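Local coordinates for halotolerant alpha-type carbonic anhydrase (dCA II) (Dunaliella salina, PDB 1Y7W), which catalyses the reversible hydration of carbon dioxide to bicarbonate at a zinc ion and tolerates high salt, at residues G29-W32 and P33-E37; H138-G142 and I143-L147; L258-D261 and V262-A266. All coordinates share one frame; numbering follows the deposited sequence. Where two conformers were deposited one is given.

In the fold
The three contacts are local, two turns and one piece of helix, spread around one alpha-type carbonic anhydrase domain, and the zinc held by H130, H132 and H150 lies among them: the side chain of H138 in contact 2 is about 8 Å from the metal, that of W32 in contact 1 about 9 Å, and that of F259 in contact 3 about 12 Å. Contact 1 stands apart, its nearest atoms about 11 Å from contact 2 and about 14 Å from contact 3. Contacts 2 and 3 do touch: L147 CD1 packs on F259 CE1 at 3.8 Å. Both of these side chains also meet F131 and H133 of the central sheet strand 120-133, which carries two of the zinc ligands.

Contact 1 (G29-W32 and P33-E37); sequences GFDW and PGLQE
L35 folds back on D31 and W32 round a short run of turns. Hydrogen bonds of the main chain set the course. W32 N binds G29 O, and two residues on G34 N reaches D31 O at 3.1 Å. L35 N follows with a long, weak bond to W32 O. P33 breaks this series because its nitrogen has no hydrogen to give; its CD carbon instead packs by G29 O at 3.4 Å, with F30 O close by. A water then ties the last turn together: it donates to W32 O at 2.8 Å and to L35 O at 2.6 Å, so W32 O takes both this water and the weak bond.

The apolar part is modest. The L35 methyl CD1 approaches W32 CD1 obliquely at 4.3 Å. L35 CG is anti to its own carbonyl carbon (chi1 -60°), which turns the branched end back over D31 and W32, with CG 3.3 Å from D31 O.

Ring packing fixes the indole. G29 CA lies 3.3 Å above the centre of one face. At the positive phi of G29 a CB would jam against the preceding carbonyl O, and the indole would crowd it as well. Y23 meets the indole edge-to-face, NE1 binds D24 O, and P234 and R276 also touch it. Beyond L35, whose backbone pairs with K42, the chain enters the small hairpin of strands 36-37 and 40-41. The arrangement is consistent with the N-terminal region of alpha-carbonic anhydrases, where consecutive turns carry a buried tryptophan into an aromatic cluster near the active site.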
ATOM      1  N   GLY A  29       1.806  -7.786 -14.735  1.00 16.59           N
ATOM      2  CA  GLY A  29       0.403  -7.577 -15.039  1.00 17.58           C
ATOM      3  C   GLY A  29       0.027  -7.291 -16.479  1.00 18.20           C
ATOM      4  O   GLY A  29      -1.148  -7.081 -16.784  1.00 18.69           O
ATOM      5  N   PHE A  30       1.002  -7.271 -17.380  1.00 17.28           N
ATOM      6  CA  PHE A  30       0.706  -6.996 -18.779  1.00 18.06           C
ATOM      7  C   PHE A  30      -0.302  -8.037 -19.297  1.00 16.60           C
ATOM      8  O   PHE A  30      -1.090  -7.717 -20.176  1.00 17.58           O
ATOM      9  CB  PHE A  30       2.010  -7.075 -19.644  1.00 17.05           C
ATOM     10  CG  PHE A  30       1.813  -6.751 -21.097  1.00 18.25           C
ATOM     11  CD1 PHE A  30       1.356  -5.512 -21.514  1.00 17.33           C
ATOM     12  CD2 PHE A  30       2.196  -7.680 -22.072  1.00 19.78           C
ATOM     13  CE1 PHE A  30       1.296  -5.194 -22.884  1.00 17.66           C
ATOM     14  CE2 PHE A  30       2.128  -7.370 -23.425  1.00 20.11           C
ATOM     15  CZ  PHE A  30       1.677  -6.124 -23.819  1.00 17.18           C
ATOM     16  N   ASP A  31      -0.188  -9.250 -18.791  1.00 16.29           N
ATOM     17  CA  ASP A  31      -1.040 -10.404 -19.169  1.00 17.86           C
ATOM     18  C   ASP A  31      -2.398 -10.516 -18.471  1.00 17.90           C
ATOM     19  O   ASP A  31      -3.307 -11.220 -18.969  1.00 19.00           O
ATOM     20  CB  ASP A  31      -0.294 -11.746 -18.938  1.00 16.21           C
ATOM     21  CG  ASP A  31       0.249 -11.918 -17.526  1.00 18.41           C
ATOM     22  OD1 ASP A  31       0.561 -10.934 -16.823  1.00 18.65           O
ATOM     23  OD2 ASP A  31       0.384 -13.085 -17.110  1.00 22.85           O
ATOM     24  N   TRP A  32      -2.541  -9.819 -17.356  1.00 18.02           N
ATOM     25  CA  TRP A  32      -3.772  -9.919 -16.548  1.00 18.50           C
ATOM     26  C   TRP A  32      -5.102  -9.650 -17.253  1.00 18.94           C
ATOM     27  O   TRP A  32      -6.045 -10.440 -17.083  1.00 19.68           O
ATOM     28  CB  TRP A  32      -3.719  -8.982 -15.323  1.00 15.07           C
ATOM     29  CG  TRP A  32      -2.697  -9.378 -14.299  1.00 15.64           C
ATOM     30  CD1 TRP A  32      -1.895 -10.480 -14.296  1.00 16.09           C
ATOM     31  CD2 TRP A  32      -2.297  -8.581 -13.197  1.00 16.77           C
ATOM     32  NE1 TRP A  32      -0.986 -10.416 -13.245  1.00 18.04           N
ATOM     33  CE2 TRP A  32      -1.201  -9.247 -12.568  1.00 17.63           C
ATOM     34  CE3 TRP A  32      -2.733  -7.348 -12.693  1.00 16.49           C
ATOM     35  CZ2 TRP A  32      -0.545  -8.719 -11.465  1.00 17.56           C
ATOM     36  CZ3 TRP A  32      -2.072  -6.822 -11.590  1.00 15.19           C
ATOM     37  CH2 TRP A  32      -0.994  -7.513 -10.992  1.00 16.68           C
ATOM     38  N   PRO A  33      -5.201  -8.552 -18.018  1.00 18.32           N
ATOM     39  CA  PRO A  33      -6.457  -8.245 -18.714  1.00 20.49           C
ATOM     40  C   PRO A  33      -6.886  -9.312 -19.748  1.00 22.52           C
ATOM     41  O   PRO A  33      -8.077  -9.438 -20.105  1.00 23.83           O
ATOM     42  CB  PRO A  33      -6.163  -6.920 -19.385  1.00 19.90           C
ATOM     43  CG  PRO A  33      -5.027  -6.301 -18.543  1.00 21.00           C
ATOM     44  CD  PRO A  33      -4.185  -7.514 -18.268  1.00 18.51           C
ATOM     45  N   GLY A  34      -5.922 -10.075 -20.248  1.00 22.49           N
ATOM     46  CA  GLY A  34      -6.226 -11.070 -21.256  1.00 24.51           C
ATOM     47  C   GLY A  34      -6.420 -12.483 -20.750  1.00 25.26           C
ATOM     48  O   GLY A  34      -6.812 -13.368 -21.540  1.00 27.83           O
ATOM     49  N   LEU A  35      -6.186 -12.739 -19.468  1.00 24.01           N
ATOM     50  CA  LEU A  35      -6.342 -14.087 -18.952  1.00 23.87           C
ATOM     51  C   LEU A  35      -7.792 -14.531 -19.079  1.00 27.43           C
ATOM     52  O   LEU A  35      -8.710 -13.787 -18.749  1.00 22.30           O
ATOM     53  CB  LEU A  35      -5.921 -14.191 -17.511  1.00 23.21           C
ATOM     54  CG  LEU A  35      -4.458 -13.818 -17.259  1.00 25.64           C
ATOM     55  CD1 LEU A  35      -4.223 -13.778 -15.793  1.00 22.31           C
ATOM     56  CD2 LEU A  35      -3.528 -14.827 -17.986  1.00 23.93           C
ATOM     57  N   GLN A  36      -7.954 -15.744 -19.592  1.00 30.84           N
ATOM     58  CA  GLN A  36      -9.282 -16.333 -19.804  1.00 36.43           C
ATOM     59  C   GLN A  36      -9.273 -17.762 -19.366  1.00 39.71           C
ATOM     60  O   GLN A  36      -8.256 -18.415 -19.434  1.00 40.02           O
ATOM     61  CB  GLN A  36      -9.692 -16.302 -21.299  1.00 35.56           C
ATOM     62  CG  GLN A  36     -10.113 -14.944 -21.843  1.00 35.53           C
ATOM     63  CD  GLN A  36     -11.054 -15.074 -23.055  1.00 40.46           C
ATOM     64  OE1 GLN A  36     -10.665 -15.640 -24.096  1.00 40.97           O
ATOM     65  NE2 GLN A  36     -12.302 -14.552 -22.932  1.00 39.42           N
ATOM     66  N   GLU A  37     -10.412 -18.250 -18.902  1.00 44.57           N
ATOM     67  CA  GLU A  37     -10.532 -19.653 -18.528  1.00 49.24           C
ATOM     68  C   GLU A  37     -11.936 -20.075 -18.902  1.00 50.26           C
ATOM     69  O   GLU A  37     -12.929 -19.507 -18.411  1.00 52.15           O
ATOM     70  CB  GLU A  37     -10.280 -19.899 -17.036  1.00 51.68           C
ATOM     71  CG  GLU A  37     -10.394 -18.698 -16.140  1.00 56.80           C
ATOM     72  CD  GLU A  37     -10.670 -19.099 -14.692  1.00 59.57           C
ATOM     73  OE1 GLU A  37     -10.080 -20.119 -14.241  1.00 61.74           O
ATOM     74  OE2 GLU A  37     -11.467 -18.399 -14.009  1.00 60.47           O
TER
HETATM   75  O   HOH W   1      -8.613 -11.546 -17.502  1.00 19.49           O

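Contact 2 (H138-G142 and I143-L147)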
ATOM      1  N   HIS A 138       3.835   2.820  -8.099  1.00 14.96           N
ATOM      2  CA  HIS A 138       3.792   4.180  -8.665  1.00 16.90           C
ATOM      3  C   HIS A 138       5.225   4.658  -8.949  1.00 16.99           C
ATOM      4  O   HIS A 138       6.172   4.110  -8.366  1.00 17.00           O
ATOM      5  CB  HIS A 138       3.204   5.209  -7.698  1.00 15.26           C
ATOM      6  CG  HIS A 138       1.748   5.013  -7.457  1.00 16.87           C
ATOM      7  ND1 HIS A 138       1.272   4.088  -6.542  1.00 15.75           N
ATOM      8  CD2 HIS A 138       0.659   5.548  -8.070  1.00 16.70           C
ATOM      9  CE1 HIS A 138      -0.051   4.061  -6.611  1.00 15.41           C
ATOM     10  NE2 HIS A 138      -0.447   4.927  -7.526  1.00 16.83           N
ATOM     11  N   THR A 139       5.352   5.612  -9.879  1.00 17.01           N
ATOM     12  CA  THR A 139       6.637   6.262 -10.131  1.00 17.91           C
ATOM     13  C   THR A 139       6.351   7.749  -9.876  1.00 19.76           C
ATOM     14  O   THR A 139       5.187   8.174  -9.911  1.00 19.45           O
ATOM     15  CB  THR A 139       7.158   6.085 -11.591  1.00 18.61           C
ATOM     16  OG1 THR A 139       6.145   6.457 -12.524  1.00 19.94           O
ATOM     17  CG2 THR A 139       7.627   4.667 -11.837  1.00 17.25           C
ATOM     18  N   ILE A 140       7.397   8.537  -9.582  1.00 19.27           N
ATOM     19  CA  ILE A 140       7.291   9.970  -9.348  1.00 21.07           C
ATOM     20  C   ILE A 140       8.270  10.588 -10.364  1.00 22.32           C
ATOM     21  O   ILE A 140       9.473  10.286 -10.364  1.00 20.80           O
ATOM     22  CB  ILE A 140       7.695  10.353  -7.895  1.00 20.93           C
ATOM     23  CG1 ILE A 140       6.772   9.618  -6.893  1.00 22.27           C
ATOM     24  CG2 ILE A 140       7.464  11.837  -7.674  1.00 22.37           C
ATOM     25  CD1 ILE A 140       7.142   9.926  -5.406  1.00 21.12           C
ATOM     26  N   ASN A 141       7.727  11.427 -11.233  1.00 22.32           N
ATOM     27  CA  ASN A 141       8.482  11.989 -12.349  1.00 24.25           C
ATOM     28  C   ASN A 141       9.254  10.908 -13.120  1.00 24.33           C
ATOM     29  O   ASN A 141      10.405  11.086 -13.529  1.00 24.63           O
ATOM     30  CB  ASN A 141       9.363  13.158 -11.856  1.00 24.24           C
ATOM     31  CG  ASN A 141       8.523  14.229 -11.242  1.00 24.32           C
ATOM     32  OD1 ASN A 141       7.538  14.632 -11.834  1.00 28.01           O
ATOM     33  ND2 ASN A 141       8.860  14.656 -10.039  1.00 26.59           N
ATOM     34  N   GLY A 142       8.593   9.773 -13.371  1.00 22.09           N
ATOM     35  CA  GLY A 142       9.247   8.697 -14.113  1.00 23.69           C
ATOM     36  C   GLY A 142      10.244   7.820 -13.379  1.00 22.59           C
ATOM     37  O   GLY A 142      10.824   6.917 -13.968  1.00 24.19           O
ATOM     38  N   ILE A 143      10.467   8.100 -12.098  1.00 20.87           N
ATOM     39  CA  ILE A 143      11.426   7.348 -11.306  1.00 21.27           C
ATOM     40  C   ILE A 143      10.783   6.345 -10.361  1.00 19.91           C
ATOM     41  O   ILE A 143       9.827   6.716  -9.698  1.00 19.00           O
ATOM     42  CB  ILE A 143      12.221   8.350 -10.459  1.00 22.33           C
ATOM     43  CG1 ILE A 143      12.915   9.331 -11.394  1.00 23.15           C
ATOM     44  CG2 ILE A 143      13.194   7.655  -9.475  1.00 20.80           C
ATOM     45  CD1 ILE A 143      13.783   8.648 -12.363  1.00 28.24           C
ATOM     46  N   HIS A 144      11.313   5.125 -10.326  1.00 19.53           N
ATOM     47  CA  HIS A 144      10.894   4.056  -9.399  1.00 19.87           C
ATOM     48  C   HIS A 144      11.680   4.183  -8.086  1.00 19.97           C
ATOM     49  O   HIS A 144      12.759   4.842  -8.038  1.00 14.46           O
ATOM     50  CB  HIS A 144      11.165   2.638  -9.956  1.00 21.99           C
ATOM     51  CG  HIS A 144      10.161   2.167 -10.987  1.00 22.17           C
ATOM     52  ND1 HIS A 144       8.994   1.505 -10.646  1.00 23.65           N
ATOM     53  CD2 HIS A 144      10.163   2.250 -12.348  1.00 22.47           C
ATOM     54  CE1 HIS A 144       8.327   1.188 -11.751  1.00 22.47           C
ATOM     55  NE2 HIS A 144       9.014   1.623 -12.796  1.00 21.96           N
ATOM     56  N   TYR A 145      11.105   3.599  -7.009  1.00 18.47           N
ATOM     57  CA  TYR A 145      11.743   3.554  -5.686  1.00 17.66           C
ATOM     58  C   TYR A 145      11.869   2.076  -5.403  1.00 16.47           C
ATOM     59  O   TYR A 145      11.110   1.260  -5.943  1.00 16.07           O
ATOM     60  CB  TYR A 145      10.885   4.267  -4.603  1.00 16.84           C
ATOM     61  CG  TYR A 145      10.828   5.749  -4.806  1.00 17.63           C
ATOM     62  CD1 TYR A 145      11.689   6.600  -4.119  1.00 18.85           C
ATOM     63  CD2 TYR A 145      10.009   6.304  -5.795  1.00 18.79           C
ATOM     64  CE1 TYR A 145      11.723   7.972  -4.427  1.00 20.25           C
ATOM     65  CE2 TYR A 145      10.039   7.631  -6.096  1.00 19.98           C
ATOM     66  CZ  TYR A 145      10.889   8.467  -5.418  1.00 22.08           C
ATOM     67  OH  TYR A 145      10.877   9.821  -5.721  1.00 23.92           O
ATOM     68  N   PRO A 146      12.822   1.680  -4.563  1.00 16.29           N
ATOM     69  CA  PRO A 146      12.980   0.257  -4.280  1.00 18.12           C
ATOM     70  C   PRO A 146      11.897  -0.363  -3.378  1.00 15.86           C
ATOM     71  O   PRO A 146      11.820  -1.599  -3.222  1.00 16.89           O
ATOM     72  CB  PRO A 146      14.369   0.188  -3.625  1.00 17.54           C
ATOM     73  CG  PRO A 146      14.509   1.512  -2.993  1.00 16.62           C
ATOM     74  CD  PRO A 146      13.941   2.462  -4.007  1.00 18.28           C
ATOM     75  N   LEU A 147      11.075   0.491  -2.799  1.00 17.31           N
ATOM     76  CA  LEU A 147      10.027  -0.053  -1.897  1.00 16.31           C
ATOM     77  C   LEU A 147       8.840   0.868  -1.833  1.00 14.63           C
ATOM     78  O   LEU A 147       9.006   2.083  -1.783  1.00 14.79           O
ATOM     79  CB  LEU A 147      10.613  -0.249  -0.465  1.00 16.69           C
ATOM     80  CG  LEU A 147       9.743  -0.986   0.580  1.00 16.35           C
ATOM     81  CD1 LEU A 147       9.426  -2.476   0.132  1.00 14.77           C
ATOM     82  CD2 LEU A 147      10.538  -1.008   1.976  1.00 17.32           C
TER
HETATM   83  O   HOH W   2      11.193  10.948  -8.239  1.00 28.22           O
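T139 and H144 meet by a CH-pi contact: the methyl CG2 sits over the centre of the imidazole face, 3.4 Å from the centroid and 5° off the ring normal. CG2 is anti to the T139 carbonyl carbon, with OG1 at chi1 51°, which sends the methyl to the ring and leaves the hydroxyl to D55. T139 CA makes a CA-H...O contact with I143 O at 3.3 Å. On I140, CD1 lies 3.8 Å from Y145 CE2, the side chains crossing at about a right angle.

I140 and I143 are joined by a pair of backbone bonds, I140 N to I143 O and I143 N to I140 O, each 3.0 Å. They form the single antiparallel, hydrogen-bonded pair closing a type I' turn, as in a two-residue hairpin; N141 and G142 both have positive phi. A water bridges I140 O, to which it donates, and Y145 OH.

Further out, D55 OD1 receives both T139 OG1 and G142 N, fastening strand to turn, and N141 ND2 reaches T58 OG1. S136 O holds H144 ND1, fixing the imidazole. H138 bonds through NE2 to Y227 OH and through ND1 to OE2 of E148, two residues before the zinc ligand H150.

Contact 3 (L258-D261 and V262-A266)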
ATOM      1  N   LEU A 258      15.621  -8.577   3.575  1.00 18.99           N
ATOM      2  CA  LEU A 258      14.539  -9.227   4.333  1.00 19.64           C
ATOM      3  C   LEU A 258      13.432  -9.698   3.359  1.00 18.65           C
ATOM      4  O   LEU A 258      12.908 -10.810   3.490  1.00 19.12           O
ATOM      5  CB  LEU A 258      13.918  -8.250   5.342  1.00 18.66           C
ATOM      6  CG  LEU A 258      12.569  -8.689   5.981  1.00 19.36           C
ATOM      7  CD1 LEU A 258      12.860  -9.776   7.021  1.00 22.51           C
ATOM      8  CD2 LEU A 258      11.892  -7.526   6.682  1.00 20.67           C
ATOM      9  N   PHE A 259      13.071  -8.839   2.401  1.00 18.16           N
ATOM     10  CA  PHE A 259      12.017  -9.179   1.447  1.00 18.66           C
ATOM     11  C   PHE A 259      12.335 -10.381   0.579  1.00 19.31           C
ATOM     12  O   PHE A 259      11.448 -11.212   0.301  1.00 19.18           O
ATOM     13  CB  PHE A 259      11.643  -7.937   0.610  1.00 18.36           C
ATOM     14  CG  PHE A 259      11.060  -6.833   1.450  1.00 19.81           C
ATOM     15  CD1 PHE A 259      11.790  -5.699   1.764  1.00 18.99           C
ATOM     16  CD2 PHE A 259       9.776  -6.972   1.975  1.00 20.88           C
ATOM     17  CE1 PHE A 259      11.262  -4.713   2.580  1.00 21.18           C
ATOM     18  CE2 PHE A 259       9.228  -5.991   2.792  1.00 21.18           C
ATOM     19  CZ  PHE A 259       9.979  -4.850   3.094  1.00 21.64           C
ATOM     20  N   VAL A 260      13.588 -10.501   0.152  1.00 20.22           N
ATOM     21  CA  VAL A 260      13.975 -11.673  -0.639  1.00 22.68           C
ATOM     22  C   VAL A 260      13.953 -12.940   0.215  1.00 21.61           C
ATOM     23  O   VAL A 260      13.409 -13.988  -0.169  1.00 21.59           O
ATOM     24  CB  VAL A 260      15.425 -11.553  -1.178  1.00 23.97           C
ATOM     25  CG1 VAL A 260      15.691 -12.688  -2.156  1.00 25.81           C
ATOM     26  CG2 VAL A 260      15.624 -10.283  -1.797  1.00 23.47           C
ATOM     27  N   ASP A 261      14.584 -12.858   1.383  1.00 23.71           N
ATOM     28  CA  ASP A 261      14.626 -14.010   2.269  1.00 23.57           C
ATOM     29  C   ASP A 261      13.220 -14.578   2.568  1.00 23.53           C
ATOM     30  O   ASP A 261      12.973 -15.778   2.463  1.00 23.01           O
ATOM     31  CB  ASP A 261      15.335 -13.633   3.566  1.00 25.84           C
ATOM     32  CG  ASP A 261      16.866 -13.440   3.390  1.00 28.08           C
ATOM     33  OD1 ASP A 261      17.462 -12.892   4.331  1.00 28.88           O
ATOM     34  OD2 ASP A 261      17.467 -13.813   2.330  1.00 29.15           O
ATOM     35  N   VAL A 262      12.308 -13.696   2.941  1.00 21.60           N
ATOM     36  CA  VAL A 262      10.952 -14.058   3.267  1.00 21.37           C
ATOM     37  C   VAL A 262      10.204 -14.525   2.038  1.00 20.88           C
ATOM     38  O   VAL A 262       9.548 -15.588   2.045  1.00 20.60           O
ATOM     39  CB  VAL A 262      10.253 -12.800   3.904  1.00 20.83           C
ATOM     40  CG1 VAL A 262       8.727 -13.027   4.090  1.00 21.95           C
ATOM     41  CG2 VAL A 262      10.959 -12.513   5.270  1.00 21.42           C
ATOM     42  N   THR A 263      10.331 -13.772   0.943  1.00 20.60           N
ATOM     43  CA  THR A 263       9.566 -14.140  -0.247  1.00 19.91           C
ATOM     44  C   THR A 263       9.967 -15.488  -0.850  1.00 21.18           C
ATOM     45  O   THR A 263       9.093 -16.327  -1.161  1.00 20.45           O
ATOM     46  CB  THR A 263       9.645 -13.027  -1.368  1.00 20.55           C
ATOM     47  OG1 THR A 263       9.034 -11.808  -0.888  1.00 18.12           O
ATOM     48  CG2 THR A 263       8.906 -13.496  -2.651  1.00 19.36           C
ATOM     49  N   MET A 264      11.264 -15.702  -1.032  0.50 22.19           N
ATOM     50  CA  MET A 264      11.715 -16.963  -1.642  0.50 23.46           C
ATOM     51  C   MET A 264      11.698 -18.088  -0.617  0.50 23.93           C
ATOM     52  O   MET A 264      11.528 -19.257  -0.975  0.50 23.32           O
ATOM     53  CB  MET A 264      13.108 -16.798  -2.252  0.50 24.54           C
ATOM     54  CG  MET A 264      13.170 -15.761  -3.350  0.50 25.57           C
ATOM     55  SD  MET A 264      11.791 -15.825  -4.499  0.50 29.98           S
ATOM     56  CE  MET A 264      12.015 -17.438  -5.217  0.50 29.22           C
ATOM     57  N   GLY A 265      11.847 -17.729   0.660  1.00 24.16           N
ATOM     58  CA  GLY A 265      11.809 -18.727   1.714  1.00 23.76           C
ATOM     59  C   GLY A 265      10.397 -19.297   1.800  1.00 25.42           C
ATOM     60  O   GLY A 265      10.244 -20.472   2.146  1.00 24.92           O
ATOM     61  N   ALA A 266       9.369 -18.504   1.474  1.00 22.93           N
ATOM     62  CA  ALA A 266       7.992 -18.988   1.531  1.00 25.28           C
ATOM     63  C   ALA A 266       7.553 -19.815   0.331  1.00 26.74           C
ATOM     64  O   ALA A 266       6.842 -20.801   0.497  1.00 25.93           O
ATOM     65  CB  ALA A 266       7.001 -17.835   1.710  1.00 23.77           C
TER
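Helix 253-266 is held near its C-terminal end by T263 gripping F259, one turn back. F259 O accepts two bonds from this one residue, T263 N at 2.9 Å and T263 OG1 at 2.8 Å, which arrive from opposite faces of the carbonyl plane. OG1 stands beside its own backbone nitrogen (chi1 -64°), the torsion that lets the hydroxyl swing back to that oxygen. A valine here would probably leave F259 O with the backbone bond alone from this turn and put a methyl against a carbonyl that now receives a hydroxyl.

The i to i+4 pattern of an alpha helix continues on both sides: V262 N to L258 O at 3.0 Å, nearly straight at 168°, M264 N to V260 O, and G265 N to D261 O, the last more bent at 134°. G265 would have no room for a CB beside D261 O.

L258 and V262 lie side by side, pointing the same way, with CD1 3.8 Å from CG2; V262 CG2 also comes 3.1 Å from L258 O. L258 packs further on Q187 and I190 of helix 181-195, while the ring of F259 meets H133 and F131 of the central sheet. D261 OD1 forms a salt bridge with K257.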